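Local coordinates for ArtJ (PDB 2PVU), which binds the basic amino acids arginine, lysine and histidine and probably delivers them to the membrane-bound ABC transporter Art(MP)2, at residues V64-A77 with V247-F261. Residues are numbered along the deposited sequence; the frame is centred on the assembly and turned at random.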
ATOM      1  N   VAL A  64      -5.896  -4.250 -11.524  1.00 23.40           N
ATOM      2  CA  VAL A  64      -6.831  -5.023 -10.668  1.00 23.10           C
ATOM      3  C   VAL A  64      -6.374  -4.980  -9.212  1.00 22.66           C
ATOM      4  O   VAL A  64      -5.223  -4.617  -8.933  1.00 23.48           O
ATOM      5  CB  VAL A  64      -6.955  -6.501 -11.157  1.00 23.19           C
ATOM      6  CG1 VAL A  64      -7.503  -6.537 -12.582  1.00 21.61           C
ATOM      7  CG2 VAL A  64      -5.604  -7.251 -11.056  1.00 21.78           C
ATOM      8  N   GLY A  65      -7.261  -5.358  -8.291  1.00 22.32           N
ATOM      9  CA  GLY A  65      -6.852  -5.541  -6.920  1.00 22.81           C
ATOM     10  C   GLY A  65      -7.858  -5.013  -5.917  1.00 22.78           C
ATOM     11  O   GLY A  65      -8.941  -4.458  -6.294  1.00 22.55           O
ATOM     12  N   PHE A  66      -7.532  -5.230  -4.646  1.00 21.29           N
ATOM     13  CA  PHE A  66      -8.451  -4.819  -3.592  1.00 21.83           C
ATOM     14  C   PHE A  66      -8.733  -3.302  -3.622  1.00 21.74           C
ATOM     15  O   PHE A  66      -9.898  -2.853  -3.492  1.00 22.33           O
ATOM     16  CB  PHE A  66      -7.882  -5.230  -2.232  1.00 21.26           C
ATOM     17  CG  PHE A  66      -8.670  -4.704  -1.066  1.00 22.19           C
ATOM     18  CD1 PHE A  66      -9.729  -5.430  -0.558  1.00 20.92           C
ATOM     19  CD2 PHE A  66      -8.348  -3.448  -0.485  1.00 21.96           C
ATOM     20  CE1 PHE A  66     -10.525  -4.949   0.533  1.00 21.73           C
ATOM     21  CE2 PHE A  66      -9.125  -2.943   0.620  1.00 22.55           C
ATOM     22  CZ  PHE A  66     -10.196  -3.692   1.135  1.00 22.02           C
ATOM     23  N   ASP A  67      -7.672  -2.512  -3.757  1.00 21.53           N
ATOM     24  CA  ASP A  67      -7.838  -1.063  -3.802  1.00 21.88           C
ATOM     25  C   ASP A  67      -8.655  -0.693  -5.029  1.00 21.32           C
ATOM     26  O   ASP A  67      -9.429   0.258  -4.982  1.00 22.15           O
ATOM     27  CB  ASP A  67      -6.489  -0.327  -3.899  1.00 20.80           C
ATOM     28  CG  ASP A  67      -5.819  -0.107  -2.559  1.00 23.57           C
ATOM     29  OD1 ASP A  67      -6.460  -0.275  -1.468  1.00 22.77           O
ATOM     30  OD2 ASP A  67      -4.625   0.322  -2.618  1.00 22.93           O
ATOM     31  N   VAL A  68      -8.459  -1.398  -6.141  1.00 22.90           N
ATOM     32  CA  VAL A  68      -9.259  -1.134  -7.361  1.00 22.63           C
ATOM     33  C   VAL A  68     -10.756  -1.331  -7.132  1.00 22.78           C
ATOM     34  O   VAL A  68     -11.567  -0.476  -7.509  1.00 22.58           O
ATOM     35  CB  VAL A  68      -8.770  -1.946  -8.583  1.00 22.05           C
ATOM     36  CG1 VAL A  68      -9.594  -1.616  -9.851  1.00 20.78           C
ATOM     37  CG2 VAL A  68      -7.252  -1.688  -8.804  1.00 22.14           C
ATOM     38  N   ASP A  69     -11.134  -2.461  -6.534  1.00 22.69           N
ATOM     39  CA  ASP A  69     -12.543  -2.782  -6.339  1.00 22.63           C
ATOM     40  C   ASP A  69     -13.127  -1.840  -5.294  1.00 22.04           C
ATOM     41  O   ASP A  69     -14.269  -1.425  -5.403  1.00 21.89           O
ATOM     42  CB  ASP A  69     -12.740  -4.219  -5.868  1.00 22.96           C
ATOM     43  CG  ASP A  69     -12.437  -5.244  -6.950  1.00 26.06           C
ATOM     44  OD1 ASP A  69     -12.311  -4.860  -8.139  1.00 25.43           O
ATOM     45  OD2 ASP A  69     -12.341  -6.437  -6.588  1.00 27.51           O
ATOM     46  N   LEU A  70     -12.353  -1.545  -4.262  1.00 21.35           N
ATOM     47  CA  LEU A  70     -12.862  -0.646  -3.240  1.00 21.27           C
ATOM     48  C   LEU A  70     -13.079   0.741  -3.826  1.00 20.72           C
ATOM     49  O   LEU A  70     -14.130   1.348  -3.618  1.00 20.11           O
ATOM     50  CB  LEU A  70     -11.934  -0.598  -2.020  1.00 23.04           C
ATOM     51  CG  LEU A  70     -12.348   0.397  -0.935  1.00 24.51           C
ATOM     52  CD1 LEU A  70     -13.689   0.028  -0.268  1.00 26.97           C
ATOM     53  CD2 LEU A  70     -11.274   0.481   0.104  1.00 23.32           C
ATOM     54  N   LEU A  71     -12.109   1.249  -4.591  1.00 20.70           N
ATOM     55  CA  LEU A  71     -12.273   2.564  -5.243  1.00 20.45           C
ATOM     56  C   LEU A  71     -13.555   2.635  -6.098  1.00 20.74           C
ATOM     57  O   LEU A  71     -14.303   3.592  -6.018  1.00 21.50           O
ATOM     58  CB  LEU A  71     -11.021   2.917  -6.078  1.00 20.38           C
ATOM     59  CG  LEU A  71     -11.048   4.271  -6.819  1.00 20.53           C
ATOM     60  CD1 LEU A  71     -10.925   5.440  -5.857  1.00 19.97           C
ATOM     61  CD2 LEU A  71      -9.940   4.280  -7.885  1.00 22.10           C
ATOM     62  N   ASP A  72     -13.826   1.607  -6.878  1.00 20.81           N
ATOM     63  CA  ASP A  72     -15.030   1.615  -7.706  1.00 22.92           C
ATOM     64  C   ASP A  72     -16.305   1.694  -6.884  1.00 22.02           C
ATOM     65  O   ASP A  72     -17.230   2.434  -7.222  1.00 22.97           O
ATOM     66  CB  ASP A  72     -15.073   0.363  -8.571  1.00 22.95           C
ATOM     67  CG  ASP A  72     -16.082   0.498  -9.676  1.00 28.93           C
ATOM     68  OD1 ASP A  72     -15.967   1.491 -10.443  1.00 31.96           O
ATOM     69  OD2 ASP A  72     -16.999  -0.343  -9.741  1.00 29.19           O
ATOM     70  N   ALA A  73     -16.378   0.902  -5.823  1.00 21.40           N
ATOM     71  CA  ALA A  73     -17.527   0.986  -4.890  1.00 21.54           C
ATOM     72  C   ALA A  73     -17.655   2.374  -4.272  1.00 21.26           C
ATOM     73  O   ALA A  73     -18.752   2.969  -4.189  1.00 21.14           O
ATOM     74  CB  ALA A  73     -17.342  -0.024  -3.790  1.00 21.39           C
ATOM     75  N   VAL A  74     -16.529   2.881  -3.794  1.00 21.32           N
ATOM     76  CA  VAL A  74     -16.534   4.178  -3.146  1.00 21.87           C
ATOM     77  C   VAL A  74     -16.964   5.309  -4.111  1.00 21.98           C
ATOM     78  O   VAL A  74     -17.870   6.078  -3.796  1.00 22.67           O
ATOM     79  CB  VAL A  74     -15.159   4.430  -2.479  1.00 20.39           C
ATOM     80  CG1 VAL A  74     -14.989   5.862  -2.130  1.00 22.74           C
ATOM     81  CG2 VAL A  74     -15.019   3.523  -1.201  1.00 20.41           C
ATOM     82  N   MET A  75     -16.306   5.432  -5.266  1.00 22.06           N
ATOM     83  CA  MET A  75     -16.657   6.482  -6.217  1.00 22.73           C
ATOM     84  C   MET A  75     -18.079   6.359  -6.768  1.00 23.76           C
ATOM     85  O   MET A  75     -18.733   7.368  -7.027  1.00 25.01           O
ATOM     86  CB  MET A  75     -15.644   6.520  -7.359  1.00 22.38           C
ATOM     87  CG  MET A  75     -14.182   6.771  -6.860  1.00 21.32           C
ATOM     88  SD  MET A  75     -13.874   8.273  -5.887  1.00 26.11           S
ATOM     89  CE  MET A  75     -13.475   9.363  -7.253  1.00 23.46           C
ATOM     90  N   LYS A  76     -18.580   5.142  -6.907  1.00 23.50           N
ATOM     91  CA  LYS A  76     -19.973   4.954  -7.308  1.00 24.71           C
ATOM     92  C   LYS A  76     -20.947   5.438  -6.225  1.00 24.09           C
ATOM     93  O   LYS A  76     -21.934   6.128  -6.537  1.00 22.36           O
ATOM     94  CB  LYS A  76     -20.240   3.505  -7.745  1.00 25.71           C
ATOM     95  CG  LYS A  76     -19.674   3.221  -9.144  1.00 26.66           C
ATOM     96  CD  LYS A  76     -19.797   1.781  -9.603  1.00 27.63           C
ATOM     97  CE  LYS A  76     -19.423   1.672 -11.091  1.00 30.42           C
ATOM     98  NZ  LYS A  76     -19.126   0.270 -11.519  1.00 35.27           N
ATOM     99  N   ALA A  77     -20.649   5.111  -4.968  1.00 23.42           N
ATOM    100  CA  ALA A  77     -21.462   5.562  -3.829  1.00 23.84           C
ATOM    101  C   ALA A  77     -21.403   7.090  -3.715  1.00 24.08           C
ATOM    102  O   ALA A  77     -22.379   7.736  -3.307  1.00 23.76           O
ATOM    103  CB  ALA A  77     -21.000   4.881  -2.527  1.00 23.53           C
ATOM    104  N   VAL A 247     -20.269   2.226   1.822  1.00 25.63           N
ATOM    105  CA  VAL A 247     -19.687   0.935   1.381  1.00 24.71           C
ATOM    106  C   VAL A 247     -19.442  -0.075   2.518  1.00 24.67           C
ATOM    107  O   VAL A 247     -19.729  -1.276   2.370  1.00 24.26           O
ATOM    108  CB  VAL A 247     -18.415   1.154   0.512  1.00 25.09           C
ATOM    109  CG1 VAL A 247     -17.653  -0.179   0.233  1.00 23.22           C
ATOM    110  CG2 VAL A 247     -18.825   1.814  -0.812  1.00 25.21           C
ATOM    111  N   ILE A 248     -18.918   0.397   3.643  1.00 24.38           N
ATOM    112  CA  ILE A 248     -18.761  -0.464   4.811  1.00 25.12           C
ATOM    113  C   ILE A 248     -20.127  -0.871   5.379  1.00 25.65           C
ATOM    114  O   ILE A 248     -20.389  -2.057   5.618  1.00 25.47           O
ATOM    115  CB  ILE A 248     -17.898   0.186   5.898  1.00 25.26           C
ATOM    116  CG1 ILE A 248     -16.433   0.322   5.402  1.00 24.37           C
ATOM    117  CG2 ILE A 248     -18.023  -0.623   7.231  1.00 25.19           C
ATOM    118  CD1 ILE A 248     -15.545   1.224   6.241  1.00 26.64           C
ATOM    119  N   ASN A 249     -21.020   0.102   5.552  1.00 26.58           N
ATOM    120  CA  ASN A 249     -22.344  -0.181   6.107  1.00 26.48           C
ATOM    121  C   ASN A 249     -23.167  -1.206   5.339  1.00 26.51           C
ATOM    122  O   ASN A 249     -23.889  -1.992   5.947  1.00 26.98           O
ATOM    123  CB  ASN A 249     -23.158   1.100   6.252  1.00 27.62           C
ATOM    124  CG  ASN A 249     -22.658   1.975   7.359  1.00 28.04           C
ATOM    125  OD1 ASN A 249     -21.800   1.580   8.122  1.00 30.28           O
ATOM    126  ND2 ASN A 249     -23.208   3.168   7.458  1.00 32.21           N
ATOM    127  N   SER A 250     -23.072  -1.183   4.009  1.00 26.24           N
ATOM    128  CA  SER A 250     -23.904  -2.035   3.148  1.00 26.71           C
ATOM    129  C   SER A 250     -23.414  -3.496   3.062  1.00 26.30           C
ATOM    130  O   SER A 250     -24.125  -4.352   2.541  1.00 26.58           O
ATOM    131  CB  SER A 250     -23.983  -1.419   1.736  1.00 27.43           C
ATOM    132  OG  SER A 250     -22.722  -1.521   1.078  1.00 25.82           O
ATOM    133  N   GLY A 251     -22.201  -3.771   3.543  1.00 25.17           N
ATOM    134  CA  GLY A 251     -21.623  -5.107   3.413  1.00 23.51           C
ATOM    135  C   GLY A 251     -20.736  -5.245   2.173  1.00 23.09           C
ATOM    136  O   GLY A 251     -20.108  -6.285   1.991  1.00 23.69           O
ATOM    137  N   LYS A 252     -20.625  -4.182   1.373  1.00 22.22           N
ATOM    138  CA  LYS A 252     -19.847  -4.222   0.123  1.00 21.79           C
ATOM    139  C   LYS A 252     -18.372  -4.292   0.448  1.00 22.09           C
ATOM    140  O   LYS A 252     -17.625  -4.999  -0.223  1.00 22.04           O
ATOM    141  CB  LYS A 252     -20.179  -3.001  -0.762  1.00 21.63           C
ATOM    142  CG  LYS A 252     -19.394  -2.945  -2.098  1.00 24.03           C
ATOM    143  CD  LYS A 252     -19.963  -3.969  -3.091  1.00 27.25           C
ATOM    144  CE  LYS A 252     -19.105  -4.037  -4.360  1.00 32.32           C
ATOM    145  NZ  LYS A 252     -19.704  -4.996  -5.333  1.00 30.39           N
ATOM    146  N   TYR A 253     -17.943  -3.548   1.469  1.00 21.45           N
ATOM    147  CA  TYR A 253     -16.538  -3.631   1.894  1.00 22.48           C
ATOM    148  C   TYR A 253     -16.199  -5.080   2.240  1.00 22.48           C
ATOM    149  O   TYR A 253     -15.184  -5.615   1.770  1.00 23.62           O
ATOM    150  CB  TYR A 253     -16.270  -2.752   3.122  1.00 21.98           C
ATOM    151  CG  TYR A 253     -14.830  -2.842   3.613  1.00 22.67           C
ATOM    152  CD1 TYR A 253     -13.896  -1.863   3.258  1.00 21.96           C
ATOM    153  CD2 TYR A 253     -14.404  -3.888   4.448  1.00 21.89           C
ATOM    154  CE1 TYR A 253     -12.575  -1.909   3.740  1.00 21.21           C
ATOM    155  CE2 TYR A 253     -13.061  -3.949   4.915  1.00 21.05           C
ATOM    156  CZ  TYR A 253     -12.162  -2.957   4.563  1.00 22.26           C
ATOM    157  OH  TYR A 253     -10.837  -3.014   4.998  1.00 24.06           O
ATOM    158  N   THR A 254     -17.018  -5.733   3.052  1.00 22.66           N
ATOM    159  CA  THR A 254     -16.679  -7.128   3.363  1.00 22.76           C
ATOM    160  C   THR A 254     -16.734  -8.110   2.202  1.00 23.14           C
ATOM    161  O   THR A 254     -15.915  -9.043   2.178  1.00 21.39           O
ATOM    162  CB  THR A 254     -17.215  -7.680   4.699  1.00 24.33           C
ATOM    163  OG1 THR A 254     -18.034  -8.858   4.521  1.00 26.41           O
ATOM    164  CG2 THR A 254     -17.815  -6.644   5.516  1.00 17.90           C
ATOM    165  N   GLU A 255     -17.645  -7.900   1.245  1.00 24.06           N
ATOM    166  CA  GLU A 255     -17.650  -8.718   0.009  1.00 26.36           C
ATOM    167  C   GLU A 255     -16.313  -8.580  -0.731  1.00 25.54           C
ATOM    168  O   GLU A 255     -15.716  -9.590  -1.117  1.00 26.39           O
ATOM    169  CB  GLU A 255     -18.786  -8.351  -0.951  1.00 25.76           C
ATOM    170  CG  GLU A 255     -20.203  -8.564  -0.456  1.00 28.86           C
ATOM    171  CD  GLU A 255     -21.234  -7.843  -1.362  1.00 31.48           C
ATOM    172  OE1 GLU A 255     -20.857  -7.444  -2.512  1.00 38.31           O
ATOM    173  OE2 GLU A 255     -22.407  -7.666  -0.928  1.00 37.73           O
ATOM    174  N   ILE A 256     -15.856  -7.339  -0.932  1.00 25.02           N
ATOM    175  CA  ILE A 256     -14.563  -7.067  -1.574  1.00 23.80           C
ATOM    176  C   ILE A 256     -13.409  -7.680  -0.765  1.00 24.16           C
ATOM    177  O   ILE A 256     -12.526  -8.336  -1.331  1.00 24.04           O
ATOM    178  CB  ILE A 256     -14.318  -5.557  -1.775  1.00 23.96           C
ATOM    179  CG1 ILE A 256     -15.432  -4.966  -2.652  1.00 21.80           C
ATOM    180  CG2 ILE A 256     -12.939  -5.359  -2.448  1.00 24.50           C
ATOM    181  CD1 ILE A 256     -15.493  -3.418  -2.654  1.00 23.56           C
ATOM    182  N   TYR A 257     -13.415  -7.452   0.549  1.00 23.90           N
ATOM    183  CA  TYR A 257     -12.381  -8.009   1.434  1.00 24.54           C
ATOM    184  C   TYR A 257     -12.303  -9.536   1.320  1.00 24.28           C
ATOM    185  O   TYR A 257     -11.224 -10.131   1.226  1.00 22.74           O
ATOM    186  CB  TYR A 257     -12.635  -7.609   2.895  1.00 24.33           C
ATOM    187  CG  TYR A 257     -11.480  -7.991   3.774  1.00 24.94           C
ATOM    188  CD1 TYR A 257     -10.401  -7.097   3.987  1.00 26.19           C
ATOM    189  CD2 TYR A 257     -11.418  -9.260   4.361  1.00 25.55           C
ATOM    190  CE1 TYR A 257      -9.323  -7.480   4.792  1.00 25.13           C
ATOM    191  CE2 TYR A 257     -10.342  -9.655   5.131  1.00 24.97           C
ATOM    192  CZ  TYR A 257      -9.321  -8.759   5.373  1.00 27.38           C
ATOM    193  OH  TYR A 257      -8.278  -9.201   6.158  1.00 28.70           O
ATOM    194  N   LYS A 258     -13.459 -10.188   1.346  1.00 25.00           N
ATOM    195  CA  LYS A 258     -13.481 -11.640   1.242  1.00 27.14           C
ATOM    196  C   LYS A 258     -12.994 -12.150  -0.120  1.00 27.64           C
ATOM    197  O   LYS A 258     -12.348 -13.210  -0.205  1.00 28.67           O
ATOM    198  CB  LYS A 258     -14.881 -12.155   1.506  1.00 27.71           C
ATOM    199  CG  LYS A 258     -15.294 -12.010   2.968  1.00 30.66           C
ATOM    200  CD  LYS A 258     -16.455 -12.937   3.291  1.00 35.65           C
ATOM    201  CE  LYS A 258     -17.797 -12.388   2.831  1.00 38.17           C
ATOM    202  NZ  LYS A 258     -18.927 -13.302   3.210  1.00 39.37           N
ATOM    203  N   LYS A 259     -13.355 -11.432  -1.180  1.00 27.58           N
ATOM    204  CA  LYS A 259     -12.851 -11.724  -2.528  1.00 27.63           C
ATOM    205  C   LYS A 259     -11.338 -11.853  -2.502  1.00 26.99           C
ATOM    206  O   LYS A 259     -10.788 -12.848  -2.968  1.00 26.66           O
ATOM    207  CB  LYS A 259     -13.272 -10.628  -3.519  1.00 27.22           C
ATOM    208  CG  LYS A 259     -12.923 -10.933  -4.971  1.00 28.89           C
ATOM    209  CD  LYS A 259     -13.286  -9.745  -5.865  1.00 28.99           C
ATOM    210  CE  LYS A 259     -12.762  -9.967  -7.272  1.00 31.33           C
ATOM    211  NZ  LYS A 259     -12.827  -8.705  -8.076  1.00 29.38           N
ATOM    212  N   TRP A 260     -10.670 -10.876  -1.900  1.00 25.74           N
ATOM    213  CA  TRP A 260      -9.227 -10.767  -2.005  1.00 26.15           C
ATOM    214  C   TRP A 260      -8.452 -11.543  -0.945  1.00 27.55           C
ATOM    215  O   TRP A 260      -7.322 -11.972  -1.193  1.00 28.77           O
ATOM    216  CB  TRP A 260      -8.814  -9.287  -2.066  1.00 25.64           C
ATOM    217  CG  TRP A 260      -9.250  -8.709  -3.396  1.00 24.05           C
ATOM    218  CD1 TRP A 260     -10.390  -7.999  -3.655  1.00 24.57           C
ATOM    219  CD2 TRP A 260      -8.577  -8.858  -4.654  1.00 24.81           C
ATOM    220  NE1 TRP A 260     -10.467  -7.692  -4.999  1.00 23.66           N
ATOM    221  CE2 TRP A 260      -9.365  -8.203  -5.633  1.00 24.56           C
ATOM    222  CE3 TRP A 260      -7.371  -9.473  -5.052  1.00 25.76           C
ATOM    223  CZ2 TRP A 260      -8.986  -8.135  -6.999  1.00 25.63           C
ATOM    224  CZ3 TRP A 260      -7.004  -9.419  -6.426  1.00 24.99           C
ATOM    225  CH2 TRP A 260      -7.803  -8.749  -7.370  1.00 23.83           C
ATOM    226  N   PHE A 261      -9.066 -11.755   0.216  1.00 27.54           N
ATOM    227  CA  PHE A 261      -8.356 -12.338   1.349  1.00 27.12           C
ATOM    228  C   PHE A 261      -8.937 -13.633   1.878  1.00 27.40           C
ATOM    229  O   PHE A 261      -8.303 -14.293   2.691  1.00 27.59           O
ATOM    230  CB  PHE A 261      -8.227 -11.294   2.459  1.00 27.81           C
ATOM    231  CG  PHE A 261      -7.480 -10.090   2.023  1.00 27.53           C
ATOM    232  CD1 PHE A 261      -6.104 -10.151   1.843  1.00 29.03           C
ATOM    233  CD2 PHE A 261      -8.150  -8.900   1.707  1.00 28.70           C
ATOM    234  CE1 PHE A 261      -5.397  -9.052   1.389  1.00 30.29           C
ATOM    235  CE2 PHE A 261      -7.438  -7.780   1.261  1.00 30.14           C
ATOM    236  CZ  PHE A 261      -6.060  -7.853   1.111  1.00 30.17           C
TER
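D69, K259 and W260 make the polar part of this contact. W260 NE1 donates to D69 OD2 at 2.8 Å and 166°. The oxygen lies in the plane of the indole, but the indole N-H comes in from above the carboxylate plane. K259 NZ forms a salt bridge to the same D69 OD2, also at 2.8 Å, from its syn side. The K259 chain is extended and runs across the carboxylate. Two donors thus grip one oxygen, which probably keeps D69 ionised.

One face of the W260 indole lies against the start of helix 66-77. G65 CA sits 3.6 Å from the centroid of the six-membered ring of W260, a CH-pi contact at the N-cap. F66 CB makes a second one, over the five-membered ring. A leucine in place of W260 would probably cost D69 OD2 its indole donor and open a gap over G65.

Helices 66-77 and 252-261 run nearly antiparallel, at 164°, with their axes 9.8 Å apart. They pack knobs-into-holes in the lobe of this family 3 solute-binding protein that contains the parallel sheet with strand 82-86. The bound lysine is not touched here; the side chain of F66 is about 12 Å from the bound lysine.

F66 is one knob, set among Y253, I256, W260 and F261. With CG anti to the backbone N (chi1 173°), its ring reaches across to helix 252-261, with its edge near Y257 CA. Its edge points at the face of Y253 in an offset edge-to-face pair, and F125 also meets the F66 ring edge-to-face. I256 is a knob in the other direction, I256 CG2 lying 3.6 Å from D69 CB. V247, from the preceding helix, fits among L70, A73, V74 and A77. V247 CG2 lies 3.8 Å from A73 CB.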